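Copper chaperone PCu(A)C (Methylosinus trichosporium OB3b, PDB 6P1G) binds copper(II) through a histidine brace in its PCu(A)C domain and probably acts as a periplasmic copper chaperone in a methane-oxidizing bacterium. Local coordinates at residues F51-F56 / E87-S92; R26-M31 / G83-L88; H3-G8 / T114-V119; K11-W16 / L32-A37; P40-G45 / A64-I69. All coordinates share one frame; numbering follows the deposited sequence.

Contact 1: F51-F56 / E87-S92; sequences FRSVQF and ELVDIS. With ZN (zinc ion), chain D.
Strand 53-56 pairs antiparallel with strand 87-89, Ser-53 facing Val-89 and Gln-55 facing Glu-87 as hydrogen-bonded pairs, the shortest bond running from Glu-87 N to Gln-55 O (2.6 Å). Toward Phe-51, Arg-52 and Ser-53 both face Val-89 in a classic beta bulge: Arg-52 N reaches Val-89 O at 3.3 Å, and Ser-53 N adds a weak bond to the same oxygen. On the face of Val-54 and Leu-88, Leu-88 CD2 sits over one face of the Phe-51 ring, off centre, in a CH-pi contact 4.0 Å from the centroid. The same methyl meets Val-54 CG1 at 3.8 Å. On the opposite face Val-89 CG2 packs against the extended chain of Gln-55, whose OE1 is hydrogen-bonded to His-57. At the bulge, Asp-90 OD2 lies over one face of the Arg-52 guanidinium, 3.6 Å from NH2, a salt bridge by charge alone, as no N-H points at the oxygen. A bend at chi2 (81°) turns the Glu-87 carboxylate away from Gln-55 to the zinc ion, which OE1 binds at 1.9 Å together with His-57, His-61 and His-85, while OE2 accepts from Gln-28. Strand 26-35 flanks Glu-87 and Leu-88, while Val-46 of strand 41-47 covers Phe-51 and Val-54.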
# COMPACT_ATOMS: atom_id res chain seq x y z
N PHE A 51 11.86 2.80 4.97
CA PHE A 51 12.37 2.22 3.74
C PHE A 51 12.73 3.33 2.76
O PHE A 51 12.24 4.44 2.89
CB PHE A 51 11.35 1.25 3.12
CG PHE A 51 9.96 1.83 2.98
CD1 PHE A 51 8.99 1.56 3.93
CD2 PHE A 51 9.63 2.63 1.90
CE1 PHE A 51 7.71 2.08 3.80
CE2 PHE A 51 8.36 3.15 1.76
CZ PHE A 51 7.40 2.88 2.72
N ARG A 52 13.58 3.01 1.79
CA ARG A 52 14.16 4.05 0.94
C ARG A 52 13.53 4.15 -0.44
O ARG A 52 13.70 5.16 -1.13
CB ARG A 52 15.68 3.83 0.80
CG ARG A 52 16.46 4.16 2.07
CD ARG A 52 17.84 3.52 2.08
NE ARG A 52 18.43 3.44 0.75
CZ ARG A 52 19.27 2.48 0.36
NH1 ARG A 52 19.64 1.53 1.21
NH2 ARG A 52 19.75 2.49 -0.88
N SER A 53 12.80 3.12 -0.85
CA SER A 53 12.07 3.17 -2.12
C SER A 53 10.96 2.12 -2.18
O SER A 53 10.86 1.25 -1.32
CB SER A 53 13.03 2.98 -3.29
OG SER A 53 13.70 1.74 -3.20
N VAL A 54 10.13 2.21 -3.22
CA VAL A 54 9.07 1.24 -3.44
C VAL A 54 8.99 0.83 -4.90
O VAL A 54 9.48 1.53 -5.79
CB VAL A 54 7.68 1.77 -3.01
CG1 VAL A 54 7.67 2.15 -1.54
CG2 VAL A 54 7.26 2.95 -3.89
N GLN A 55 8.37 -0.32 -5.14
CA GLN A 55 8.05 -0.76 -6.49
C GLN A 55 6.60 -1.20 -6.53
O GLN A 55 6.05 -1.64 -5.52
CB GLN A 55 8.98 -1.89 -6.94
CG GLN A 55 10.45 -1.50 -6.99
CD GLN A 55 11.37 -2.70 -7.11
OE1 GLN A 55 10.91 -3.85 -7.17
NE2 GLN A 55 12.67 -2.45 -7.14
N PHE A 56 5.97 -1.08 -7.69
CA PHE A 56 4.59 -1.53 -7.84
C PHE A 56 4.58 -2.87 -8.56
O PHE A 56 5.04 -2.99 -9.69
CB PHE A 56 3.77 -0.47 -8.58
CG PHE A 56 3.67 0.84 -7.86
CD1 PHE A 56 4.67 1.80 -7.98
CD2 PHE A 56 2.59 1.12 -7.04
CE1 PHE A 56 4.59 3.00 -7.30
CE2 PHE A 56 2.50 2.32 -6.36
CZ PHE A 56 3.50 3.26 -6.49
N GLU A 87 5.62 -2.97 -3.31
CA GLU A 87 6.77 -3.60 -2.67
C GLU A 87 7.57 -2.54 -1.93
O GLU A 87 8.00 -1.56 -2.52
CB GLU A 87 7.64 -4.30 -3.71
CG GLU A 87 8.68 -5.25 -3.12
CD GLU A 87 8.09 -6.60 -2.75
OE1 GLU A 87 6.97 -6.91 -3.18
OE2 GLU A 87 8.77 -7.36 -2.02
N LEU A 88 7.77 -2.74 -0.63
CA LEU A 88 8.56 -1.82 0.17
C LEU A 88 10.01 -2.27 0.16
O LEU A 88 10.33 -3.35 0.65
CB LEU A 88 8.02 -1.75 1.61
CG LEU A 88 6.52 -1.49 1.74
CD1 LEU A 88 6.10 -1.45 3.20
CD2 LEU A 88 6.13 -0.21 1.04
N VAL A 89 10.88 -1.44 -0.41
CA VAL A 89 12.25 -1.85 -0.70
C VAL A 89 13.27 -1.19 0.23
O VAL A 89 13.13 -0.02 0.58
CB VAL A 89 12.61 -1.52 -2.17
CG1 VAL A 89 13.99 -2.04 -2.51
CG2 VAL A 89 11.58 -2.12 -3.11
N ASP A 90 14.27 -1.97 0.63
CA ASP A 90 15.34 -1.50 1.51
C ASP A 90 14.79 -1.01 2.83
O ASP A 90 15.06 0.11 3.26
CB ASP A 90 16.16 -0.39 0.84
CG ASP A 90 17.05 -0.91 -0.28
OD1 ASP A 90 17.45 -2.09 -0.22
OD2 ASP A 90 17.35 -0.14 -1.21
N ILE A 91 14.00 -1.87 3.48
CA ILE A 91 13.50 -1.59 4.81
C ILE A 91 14.66 -1.47 5.78
O ILE A 91 15.52 -2.34 5.84
CB ILE A 91 12.51 -2.67 5.27
CG1 ILE A 91 11.30 -2.69 4.34
CG2 ILE A 91 12.08 -2.42 6.71
CD1 ILE A 91 10.32 -3.77 4.66
N SER A 92 14.67 -0.39 6.54
CA SER A 92 15.73 -0.13 7.51
C SER A 92 15.22 -0.43 8.91
O SER A 92 15.94 -0.95 9.76
CB SER A 92 16.21 1.32 7.41
OG SER A 92 16.74 1.61 6.13
ZN ZN D . 6.18 -7.84 -4.69

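Contact 2: R26-M31 / G83-L88; sequences RAQLYM and GSHVEL. With ZN (zinc ion), chain D.
Gln-28 and Glu-87 run side by side next to the zinc ion, and Gln-28 NE2 donates to Glu-87 OE2 at 2.9 Å. The acceptor oxygen is met on its syn side, 30° out of the carboxylate plane, while the bond stays close to the plane of the amide. The bond to OE2 is consistent with holding the carboxylate turned so that OE1 meets the metal. His-85 NE2 completes this strand's share of the site with a bond of 2.1 Å to the zinc ion, and OE1 of Glu-87 lies in the plane of the imidazole, at its edge; His-57 and His-61 supply the other two ligands. With Gln-28 CG beside the backbone N (chi1 -63°) it rests against His-85 CD2, 3.5 Å away, and the bend at chi2 turns the amide to Glu-87, its plane nearly perpendicular to the imidazole. His-85 and Glu-87 project from one strand, and Gln-28 from the other, of a regular antiparallel ladder in the cupredoxin-like beta fold of PCu(A)C domains. Ala-27 with Leu-88 and Leu-29 with Val-86 are its hydrogen-bonded pairs, and the intervening non-hydrogen-bonded pair is Gln-28 with Glu-87. Leu-29 N to Val-86 O is short and nearly straight, at 2.7 Å and 170°. On the face turned from the metal, Leu-29 CB packs on Val-86 CB at 4.1 Å and approaches Leu-88 CD2. Further out on the metal side, Tyr-30 CE1 presses on His-85 CB (3.5 Å), the two rings meeting obliquely; Trp-16 meets the tyrosine ring in turn. At the far end the aliphatic part of Arg-26 crosses Glu-87, with Arg-26 CB 3.5 Å from OE2.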
# COMPACT_ATOMS: atom_id res chain seq x y z
N ARG A 26 12.61 -6.56 2.23
CA ARG A 26 11.46 -6.26 1.38
C ARG A 26 10.15 -6.71 2.02
O ARG A 26 10.09 -7.76 2.64
CB ARG A 26 11.63 -6.93 0.01
CG ARG A 26 12.80 -6.41 -0.80
CD ARG A 26 12.75 -6.92 -2.23
NE ARG A 26 13.67 -6.19 -3.09
CZ ARG A 26 13.43 -5.88 -4.36
NH1 ARG A 26 12.28 -6.23 -4.92
NH2 ARG A 26 14.33 -5.22 -5.07
N ALA A 27 9.11 -5.90 1.85
CA ALA A 27 7.77 -6.26 2.32
C ALA A 27 6.71 -5.89 1.28
O ALA A 27 7.00 -5.20 0.30
CB ALA A 27 7.47 -5.59 3.64
N GLN A 28 5.48 -6.34 1.51
CA GLN A 28 4.39 -6.07 0.59
C GLN A 28 3.29 -5.28 1.27
O GLN A 28 2.81 -5.67 2.33
CB GLN A 28 3.80 -7.38 0.03
CG GLN A 28 4.78 -8.22 -0.79
CD GLN A 28 5.75 -8.99 0.07
OE1 GLN A 28 5.37 -9.60 1.07
NE2 GLN A 28 7.03 -8.97 -0.31
N LEU A 29 2.89 -4.17 0.66
CA LEU A 29 1.83 -3.32 1.21
C LEU A 29 0.50 -3.57 0.50
O LEU A 29 0.42 -3.54 -0.73
CB LEU A 29 2.22 -1.85 1.10
CG LEU A 29 1.13 -0.82 1.41
CD1 LEU A 29 0.62 -0.96 2.84
CD2 LEU A 29 1.66 0.58 1.17
N TYR A 30 -0.53 -3.84 1.30
CA TYR A 30 -1.87 -4.11 0.80
C TYR A 30 -2.87 -3.11 1.35
O TYR A 30 -2.65 -2.54 2.42
CB TYR A 30 -2.30 -5.53 1.16
CG TYR A 30 -1.31 -6.60 0.74
CD1 TYR A 30 -1.15 -6.93 -0.60
CD2 TYR A 30 -0.54 -7.26 1.68
CE1 TYR A 30 -0.25 -7.91 -0.99
CE2 TYR A 30 0.37 -8.23 1.30
CZ TYR A 30 0.51 -8.56 -0.03
OH TYR A 30 1.41 -9.52 -0.40
N MET A 31 -3.97 -2.92 0.63
CA MET A 31 -5.02 -1.99 1.04
C MET A 31 -6.21 -2.06 0.10
O MET A 31 -6.11 -2.59 -1.01
CB MET A 31 -4.50 -0.56 1.07
CG MET A 31 -4.14 -0.02 -0.29
SD MET A 31 -3.31 1.57 -0.20
CE MET A 31 -1.89 1.15 0.79
N GLY A 83 -2.97 -10.49 -6.36
CA GLY A 83 -3.39 -9.47 -7.32
C GLY A 83 -2.28 -8.48 -7.62
O GLY A 83 -1.45 -8.71 -8.49
N SER A 84 -2.28 -7.37 -6.89
CA SER A 84 -1.25 -6.35 -7.04
C SER A 84 -0.91 -5.77 -5.67
O SER A 84 -1.71 -5.84 -4.74
CB SER A 84 -1.69 -5.25 -8.00
OG SER A 84 -2.56 -4.32 -7.36
N HIS A 85 0.29 -5.20 -5.55
CA HIS A 85 0.72 -4.64 -4.28
C HIS A 85 1.89 -3.69 -4.47
O HIS A 85 2.51 -3.66 -5.53
CB HIS A 85 1.14 -5.75 -3.31
CG HIS A 85 2.24 -6.61 -3.83
ND1 HIS A 85 2.03 -7.71 -4.63
CD2 HIS A 85 3.59 -6.53 -3.66
CE1 HIS A 85 3.19 -8.27 -4.93
NE2 HIS A 85 4.15 -7.57 -4.36
N VAL A 86 2.17 -2.91 -3.43
CA VAL A 86 3.37 -2.09 -3.41
C VAL A 86 4.47 -2.84 -2.66
O VAL A 86 4.27 -3.29 -1.54
CB VAL A 86 3.12 -0.73 -2.74
CG1 VAL A 86 4.41 0.05 -2.62
CG2 VAL A 86 2.08 0.07 -3.52
N GLU A 87 5.62 -2.97 -3.31
CA GLU A 87 6.77 -3.60 -2.67
C GLU A 87 7.57 -2.54 -1.93
O GLU A 87 8.00 -1.56 -2.52
CB GLU A 87 7.64 -4.30 -3.71
CG GLU A 87 8.68 -5.25 -3.12
CD GLU A 87 8.09 -6.60 -2.75
OE1 GLU A 87 6.97 -6.91 -3.18
OE2 GLU A 87 8.77 -7.36 -2.02
N LEU A 88 7.77 -2.74 -0.63
CA LEU A 88 8.56 -1.82 0.17
C LEU A 88 10.01 -2.27 0.16
O LEU A 88 10.33 -3.35 0.65
CB LEU A 88 8.02 -1.75 1.61
CG LEU A 88 6.52 -1.49 1.74
CD1 LEU A 88 6.10 -1.45 3.20
CD2 LEU A 88 6.13 -0.21 1.04
ZN ZN D . 6.18 -7.84 -4.69

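Contact 3: H3-G8 / T114-V119; sequences HEYAVG and TIDAAV. With CU (copper (II) ion), chain C.
His-3 and Tyr-5 reach across to strand 114-119 by side chain alone, for the strand axes stay 8.2 Å apart and no backbone ladder joins them. The close part centres on Tyr-5. Ile-115 CG2 sits over one face of its ring, 3.8 Å from the centroid in a CH-pi contact, offset toward CD1, which it approaches to 3.6 Å. At the far end of the ring, Tyr-5 OH accepts a hydrogen bond from Asp-116 N (2.9 Å). His-3 is held at both imidazole nitrogens. ND1 binds the copper(II) ion at 2.0 Å, and NE2 donates to Asp-116 O at 2.8 Å, with the acceptor near the ring plane. His-3 CG lies between the backbone N and carbonyl carbon (chi1 70°), which swings the ring toward strand 114-119, and the second-shell bond to Asp-116 O should fix its rotation. Toward Gly-8 the contact thins out: Thr-114 O lies loosely 3.8 Å from Tyr-5 CE2, and the surface there is exposed. The copper site is a histidine brace, completed by Met-2 N and His-14. Strand 10-18 lies between the two segments, pairing with both, and its Pro-15 packs against His-3, Tyr-5 and Ile-115; Met-103 and Leu-105 of strand 100-107 pack on Ile-115.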
# COMPACT_ATOMS: atom_id res chain seq x y z
N HIS A 3 -9.52 0.16 10.51
CA HIS A 3 -9.19 1.58 10.43
C HIS A 3 -9.15 2.05 8.98
O HIS A 3 -8.85 1.27 8.07
CB HIS A 3 -7.86 1.88 11.14
CG HIS A 3 -6.64 1.33 10.44
ND1 HIS A 3 -6.57 0.03 9.99
CD2 HIS A 3 -5.45 1.90 10.16
CE1 HIS A 3 -5.38 -0.17 9.44
NE2 HIS A 3 -4.68 0.94 9.53
N GLU A 4 -9.50 3.31 8.76
CA GLU A 4 -9.59 3.85 7.41
C GLU A 4 -9.06 5.28 7.37
O GLU A 4 -8.95 5.94 8.39
CB GLU A 4 -11.03 3.81 6.90
CG GLU A 4 -12.01 4.64 7.71
CD GLU A 4 -13.43 4.56 7.16
OE1 GLU A 4 -13.96 3.44 7.05
OE2 GLU A 4 -14.00 5.62 6.84
N TYR A 5 -8.73 5.74 6.17
CA TYR A 5 -8.23 7.09 5.97
C TYR A 5 -8.91 7.75 4.78
O TYR A 5 -9.50 7.07 3.93
CB TYR A 5 -6.72 7.10 5.76
CG TYR A 5 -5.94 6.54 6.93
CD1 TYR A 5 -5.64 5.18 7.00
CD2 TYR A 5 -5.50 7.36 7.96
CE1 TYR A 5 -4.92 4.67 8.06
CE2 TYR A 5 -4.79 6.85 9.03
CZ TYR A 5 -4.50 5.50 9.07
OH TYR A 5 -3.79 4.98 10.13
N ALA A 6 -8.85 9.07 4.71
CA ALA A 6 -9.43 9.79 3.59
C ALA A 6 -8.57 10.99 3.20
O ALA A 6 -7.98 11.66 4.04
CB ALA A 6 -10.84 10.25 3.93
N VAL A 7 -8.51 11.24 1.90
CA VAL A 7 -7.89 12.45 1.36
C VAL A 7 -8.53 12.73 0.00
O VAL A 7 -8.65 11.84 -0.84
CB VAL A 7 -6.35 12.31 1.23
CG1 VAL A 7 -5.98 11.10 0.38
CG2 VAL A 7 -5.74 13.59 0.68
N GLY A 8 -8.97 13.97 -0.20
CA GLY A 8 -9.73 14.31 -1.38
C GLY A 8 -10.96 13.42 -1.49
O GLY A 8 -11.70 13.26 -0.52
N THR A 114 -0.98 10.60 5.34
CA THR A 114 -0.18 9.77 6.24
C THR A 114 -1.04 8.67 6.83
O THR A 114 -2.12 8.93 7.36
CB THR A 114 0.45 10.60 7.36
OG1 THR A 114 1.29 11.61 6.79
CG2 THR A 114 1.29 9.72 8.29
N ILE A 115 -0.57 7.43 6.73
CA ILE A 115 -1.30 6.29 7.26
C ILE A 115 -0.47 5.46 8.23
O ILE A 115 0.75 5.63 8.32
CB ILE A 115 -1.78 5.36 6.13
CG1 ILE A 115 -0.58 4.74 5.42
CG2 ILE A 115 -2.66 6.12 5.15
CD1 ILE A 115 -0.93 3.61 4.47
N ASP A 116 -1.14 4.56 8.94
CA ASP A 116 -0.45 3.54 9.72
C ASP A 116 -0.91 2.17 9.26
O ASP A 116 -2.02 1.74 9.54
CB ASP A 116 -0.71 3.71 11.22
CG ASP A 116 -0.19 5.03 11.76
OD1 ASP A 116 1.02 5.13 12.03
OD2 ASP A 116 -1.00 5.97 11.92
N ALA A 117 -0.03 1.49 8.53
CA ALA A 117 -0.33 0.16 8.03
C ALA A 117 -0.09 -0.86 9.12
O ALA A 117 0.95 -0.84 9.78
CB ALA A 117 0.51 -0.15 6.80
N ALA A 118 -1.04 -1.76 9.32
CA ALA A 118 -0.89 -2.82 10.31
C ALA A 118 0.19 -3.79 9.86
O ALA A 118 0.16 -4.29 8.73
CB ALA A 118 -2.20 -3.54 10.54
N VAL A 119 1.15 -4.06 10.74
CA VAL A 119 2.20 -5.02 10.42
C VAL A 119 1.72 -6.42 10.76
O VAL A 119 1.45 -6.73 11.93
CB VAL A 119 3.51 -4.72 11.16
CG1 VAL A 119 4.59 -5.71 10.76
CG2 VAL A 119 3.96 -3.29 10.88
CU CU C . -8.05 -1.30 9.77

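Contact 4: K11-W16 / L32-A37; sequences KIEHPW and LVVNSA. With CU (copper (II) ion), chain C.
Glu-13 and Leu-32 face each other in the beta hairpin formed by strands 10-18 and 26-35, part of the cupredoxin-like beta fold of this copper-binding domain. Backbone hydrogen bonds carry most of the contact. Lys-11 with Val-34 and Glu-13 with Leu-32 are hydrogen-bonded pairs, each joined by two bonds, and Ile-12 with Val-33 forms the non-hydrogen-bonded pair between them. Val-34 N to Lys-11 O is almost straight (2.8 Å, 176°), whereas Leu-32 N to Glu-13 O stretches to 3.2 Å. Carbon donors reinforce the ladder, Ile-12 CA and Val-33 CA each lying 3.5 Å from a facing carbonyl oxygen, Leu-32 O and Lys-11 O respectively.

Side-chain packing is concentrated on the face of Glu-13, Leu-32 and Val-34. Glu-13 and Leu-32 lie alongside each other, pointing the same way, so that Leu-32 CD2 rests against the carboxylate, 3.2 Å from Glu-13 OE2; OE1 of the same group is only loosely near Val-34 CG2.

Metal coordination follows just past the ladder. With phi positive at His-14 (41°), the chain twists out of regular strand geometry, and His-14 CG, anti to the backbone N (chi1 -166°), carries the ring away from Leu-32 to the copper; His-3 and Met-2 N are the other copper ligands, and His-126 stacks on the ring. His-14 ND1 binds the copper(II) ion at 2.1 Å.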
# COMPACT_ATOMS: atom_id res chain seq x y z
N LYS A 11 -10.61 7.20 -0.49
CA LYS A 11 -10.68 6.60 0.83
C LYS A 11 -9.86 5.30 0.87
O LYS A 11 -9.99 4.45 -0.01
CB LYS A 11 -12.13 6.37 1.23
CG LYS A 11 -12.34 5.80 2.62
CD LYS A 11 -13.72 6.16 3.14
CE LYS A 11 -14.81 5.76 2.16
NZ LYS A 11 -16.14 6.29 2.59
N ILE A 12 -9.02 5.17 1.88
CA ILE A 12 -8.17 3.99 2.04
C ILE A 12 -8.63 3.15 3.23
O ILE A 12 -8.69 3.64 4.35
CB ILE A 12 -6.69 4.38 2.24
CG1 ILE A 12 -6.19 5.22 1.06
CG2 ILE A 12 -5.83 3.14 2.42
CD1 ILE A 12 -6.15 6.70 1.33
N GLU A 13 -8.93 1.88 2.97
CA GLU A 13 -9.47 1.01 4.02
C GLU A 13 -8.47 -0.06 4.43
O GLU A 13 -7.99 -0.83 3.60
CB GLU A 13 -10.77 0.36 3.55
CG GLU A 13 -11.87 1.36 3.23
CD GLU A 13 -13.22 0.69 3.04
OE1 GLU A 13 -14.18 1.39 2.65
OE2 GLU A 13 -13.32 -0.53 3.28
N HIS A 14 -8.19 -0.09 5.73
CA HIS A 14 -7.29 -1.05 6.37
C HIS A 14 -6.03 -1.33 5.56
O HIS A 14 -5.87 -2.42 5.01
CB HIS A 14 -7.99 -2.37 6.66
CG HIS A 14 -7.23 -3.25 7.60
ND1 HIS A 14 -7.12 -2.99 8.95
CD2 HIS A 14 -6.50 -4.37 7.38
CE1 HIS A 14 -6.38 -3.92 9.52
NE2 HIS A 14 -5.99 -4.77 8.59
N PRO A 15 -5.14 -0.34 5.47
CA PRO A 15 -3.83 -0.66 4.88
C PRO A 15 -3.09 -1.62 5.80
O PRO A 15 -3.16 -1.48 7.02
CB PRO A 15 -3.14 0.70 4.80
CG PRO A 15 -3.78 1.52 5.87
CD PRO A 15 -5.21 1.06 5.93
N TRP A 16 -2.43 -2.61 5.22
CA TRP A 16 -1.69 -3.58 6.01
C TRP A 16 -0.55 -4.12 5.18
O TRP A 16 -0.56 -4.00 3.95
CB TRP A 16 -2.61 -4.72 6.48
CG TRP A 16 -3.18 -5.57 5.38
CD1 TRP A 16 -4.24 -5.26 4.57
CD2 TRP A 16 -2.75 -6.88 4.99
NE1 TRP A 16 -4.48 -6.29 3.69
CE2 TRP A 16 -3.58 -7.29 3.92
CE3 TRP A 16 -1.73 -7.73 5.42
CZ2 TRP A 16 -3.42 -8.52 3.29
CZ3 TRP A 16 -1.58 -8.96 4.79
CH2 TRP A 16 -2.43 -9.34 3.74
N LEU A 32 -7.34 -1.53 0.55
CA LEU A 32 -8.49 -1.31 -0.31
C LEU A 32 -8.65 0.19 -0.55
O LEU A 32 -8.76 0.97 0.40
CB LEU A 32 -9.75 -1.91 0.30
CG LEU A 32 -11.08 -1.45 -0.30
CD1 LEU A 32 -11.24 -1.99 -1.71
CD2 LEU A 32 -12.23 -1.91 0.58
N VAL A 33 -8.65 0.59 -1.82
CA VAL A 33 -8.77 2.00 -2.17
C VAL A 33 -10.08 2.29 -2.89
O VAL A 33 -10.41 1.65 -3.89
CB VAL A 33 -7.60 2.46 -3.06
CG1 VAL A 33 -7.77 3.93 -3.45
CG2 VAL A 33 -6.27 2.24 -2.36
N VAL A 34 -10.84 3.26 -2.38
CA VAL A 34 -12.10 3.65 -2.99
C VAL A 34 -11.97 5.05 -3.60
O VAL A 34 -11.69 6.02 -2.89
CB VAL A 34 -13.25 3.64 -1.97
CG1 VAL A 34 -14.54 4.09 -2.63
CG2 VAL A 34 -13.41 2.25 -1.37
N ASN A 35 -12.19 5.14 -4.90
CA ASN A 35 -12.12 6.42 -5.61
C ASN A 35 -13.52 6.95 -5.93
O ASN A 35 -14.18 6.45 -6.83
CB ASN A 35 -11.31 6.26 -6.91
CG ASN A 35 -11.19 7.55 -7.69
OD1 ASN A 35 -11.46 8.64 -7.18
ND2 ASN A 35 -10.78 7.44 -8.95
N SER A 36 -13.95 7.96 -5.18
CA SER A 36 -15.29 8.51 -5.36
C SER A 36 -15.34 9.62 -6.41
O SER A 36 -16.41 10.17 -6.69
CB SER A 36 -15.83 9.04 -4.03
OG SER A 36 -16.14 7.98 -3.15
N ALA A 37 -14.19 9.95 -6.99
CA ALA A 37 -14.13 10.97 -8.03
C ALA A 37 -14.62 10.43 -9.37
O ALA A 37 -14.61 9.22 -9.60
CB ALA A 37 -12.71 11.51 -8.16
CU CU C . -8.05 -1.30 9.77

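Contact 5: P40-G45 / A64-I69; sequences PDRLIG and AREDAI
With chi1 of Arg-42 at -71° and its chain extended from CG to NE, the guanidinium is carried out alongside the loop, where Glu-66, its CG set between backbone N and carbonyl carbon (chi1 55°), reaches back to meet it. The two side chains cross at about a right angle, yet their flat groups are nearly parallel. Glu-66 OE2 comes to the guanidinium edge near its plane, 2.7 Å from Arg-42 NE, in a salt bridge whose hydrogen bond is weak because it is strongly bent (123°). Arg-42 NH1 has a second acidic partner in Glu-108, so the guanidinium links two carboxylates. Ala-68 CB lies against the arginine chain, 4.1 Å from Arg-42 CD, and also touches Ile-44 CG2.

The backbones meet in one antiparallel hydrogen-bonded pair, Leu-43 with Ile-69. Leu-43 N donates to Ile-69 O at 3.1 Å, and Ile-69 N returns a bond of 2.9 Å to Leu-43 O. Side by side on the inner face, Leu-43 CB and Ile-69 CB stand 3.9 Å apart. Just before this pair, an inverse gamma turn centred on Asp-67 redirects the loop toward the strand.

Strand 41-47 thus receives the start of strand 69-71 along one edge and strand 100-107 along the other. Phe-56 of strand 51-58 packs on both Leu-43 and Ile-69, and Val-86 and Met-79 of strand 75-91 close over the same apolar cluster.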
# COMPACT_ATOMS: atom_id res chain seq x y z
N PRO A 40 -10.12 9.46 -13.19
CA PRO A 40 -9.18 8.44 -12.72
C PRO A 40 -8.15 9.05 -11.78
O PRO A 40 -7.91 10.26 -11.82
CB PRO A 40 -8.52 7.93 -14.00
CG PRO A 40 -8.69 9.04 -14.99
CD PRO A 40 -10.01 9.68 -14.65
N ASP A 41 -7.55 8.21 -10.94
CA ASP A 41 -6.48 8.65 -10.06
C ASP A 41 -5.42 7.56 -10.02
O ASP A 41 -5.64 6.45 -10.52
CB ASP A 41 -7.00 8.95 -8.66
CG ASP A 41 -6.12 9.93 -7.90
OD1 ASP A 41 -4.93 10.07 -8.26
OD2 ASP A 41 -6.61 10.57 -6.95
N ARG A 42 -4.28 7.87 -9.42
CA ARG A 42 -3.20 6.90 -9.33
C ARG A 42 -2.48 7.00 -8.00
O ARG A 42 -2.15 8.09 -7.53
CB ARG A 42 -2.21 7.12 -10.47
CG ARG A 42 -2.72 6.73 -11.84
CD ARG A 42 -1.63 6.87 -12.88
NE ARG A 42 -2.05 6.38 -14.18
CZ ARG A 42 -2.79 7.08 -15.04
NH1 ARG A 42 -3.19 8.30 -14.74
NH2 ARG A 42 -3.13 6.54 -16.21
N LEU A 43 -2.21 5.85 -7.39
CA LEU A 43 -1.25 5.79 -6.31
C LEU A 43 0.13 5.81 -6.96
O LEU A 43 0.53 4.83 -7.60
CB LEU A 43 -1.45 4.55 -5.45
CG LEU A 43 -0.42 4.29 -4.35
CD1 LEU A 43 -0.37 5.47 -3.38
CD2 LEU A 43 -0.74 2.99 -3.61
N ILE A 44 0.85 6.91 -6.80
CA ILE A 44 2.10 7.10 -7.52
C ILE A 44 3.32 7.06 -6.61
O ILE A 44 4.46 7.07 -7.09
CB ILE A 44 2.11 8.44 -8.28
CG1 ILE A 44 1.98 9.61 -7.29
CG2 ILE A 44 1.00 8.48 -9.31
CD1 ILE A 44 2.10 10.97 -7.94
N GLY A 45 3.10 7.01 -5.31
CA GLY A 45 4.21 7.00 -4.38
C GLY A 45 3.86 6.56 -2.97
O GLY A 45 2.73 6.73 -2.51
N ALA A 64 5.04 -3.77 -12.65
CA ALA A 64 3.75 -3.61 -13.31
C ALA A 64 3.78 -2.79 -14.60
O ALA A 64 4.84 -2.46 -15.13
CB ALA A 64 2.76 -3.00 -12.35
N ARG A 65 2.58 -2.46 -15.06
CA ARG A 65 2.35 -1.70 -16.29
C ARG A 65 3.14 -0.40 -16.27
O ARG A 65 3.95 -0.12 -17.15
CB ARG A 65 0.86 -1.39 -16.43
CG ARG A 65 -0.06 -2.49 -15.91
CD ARG A 65 -0.53 -3.42 -17.02
NE ARG A 65 -1.51 -2.80 -17.91
CZ ARG A 65 -2.79 -2.61 -17.61
NH1 ARG A 65 -3.26 -2.99 -16.43
NH2 ARG A 65 -3.60 -2.04 -18.49
N GLU A 66 2.86 0.39 -15.25
CA GLU A 66 3.52 1.66 -15.00
C GLU A 66 3.91 1.65 -13.53
O GLU A 66 3.47 0.78 -12.79
CB GLU A 66 2.59 2.83 -15.32
CG GLU A 66 1.27 2.75 -14.56
CD GLU A 66 0.35 3.90 -14.89
OE1 GLU A 66 -0.06 4.03 -16.06
OE2 GLU A 66 0.03 4.67 -13.97
N ASP A 67 4.71 2.62 -13.09
CA ASP A 67 5.05 2.66 -11.68
C ASP A 67 3.97 3.40 -10.90
O ASP A 67 4.22 4.45 -10.31
CB ASP A 67 6.42 3.31 -11.46
CG ASP A 67 7.21 2.63 -10.37
OD1 ASP A 67 7.12 1.38 -10.25
OD2 ASP A 67 7.93 3.33 -9.62
N ALA A 68 2.78 2.82 -10.90
CA ALA A 68 1.63 3.36 -10.19
C ALA A 68 0.53 2.31 -10.08
O ALA A 68 0.52 1.32 -10.81
CB ALA A 68 1.10 4.60 -10.90
N ILE A 69 -0.39 2.52 -9.14
CA ILE A 69 -1.61 1.74 -9.07
C ILE A 69 -2.76 2.52 -9.69
O ILE A 69 -3.15 3.57 -9.19
CB ILE A 69 -1.99 1.36 -7.62
CG1 ILE A 69 -0.84 0.61 -6.95
CG2 ILE A 69 -3.25 0.51 -7.61
CD1 ILE A 69 -0.53 -0.73 -7.58

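The five contacts belong to one curled beta sheet. Contacts 1 and 2 lie about 9 Å apart between centres and share Glu-87 and Leu-88: strand 75-91 pairs with 51-58 on one edge and 26-35 on the other, beside the zinc ion. Strand 26-35 runs on into contact 4, its centre about 14 Å from that of contact 2, and strand 10-18 leads to contact 3, whose centre is about 8 Å from that of contact 4; both carry copper ligands. Contact 5, centred about 15 Å from contact 1, touches it through Phe-56. Along the chain, contact 3 encloses all the others and contact 4 closes before contacts 5 and 1 open, so contact 3 brings the N-terminal His-3, a copper ligand, to a strand near the end of the domain.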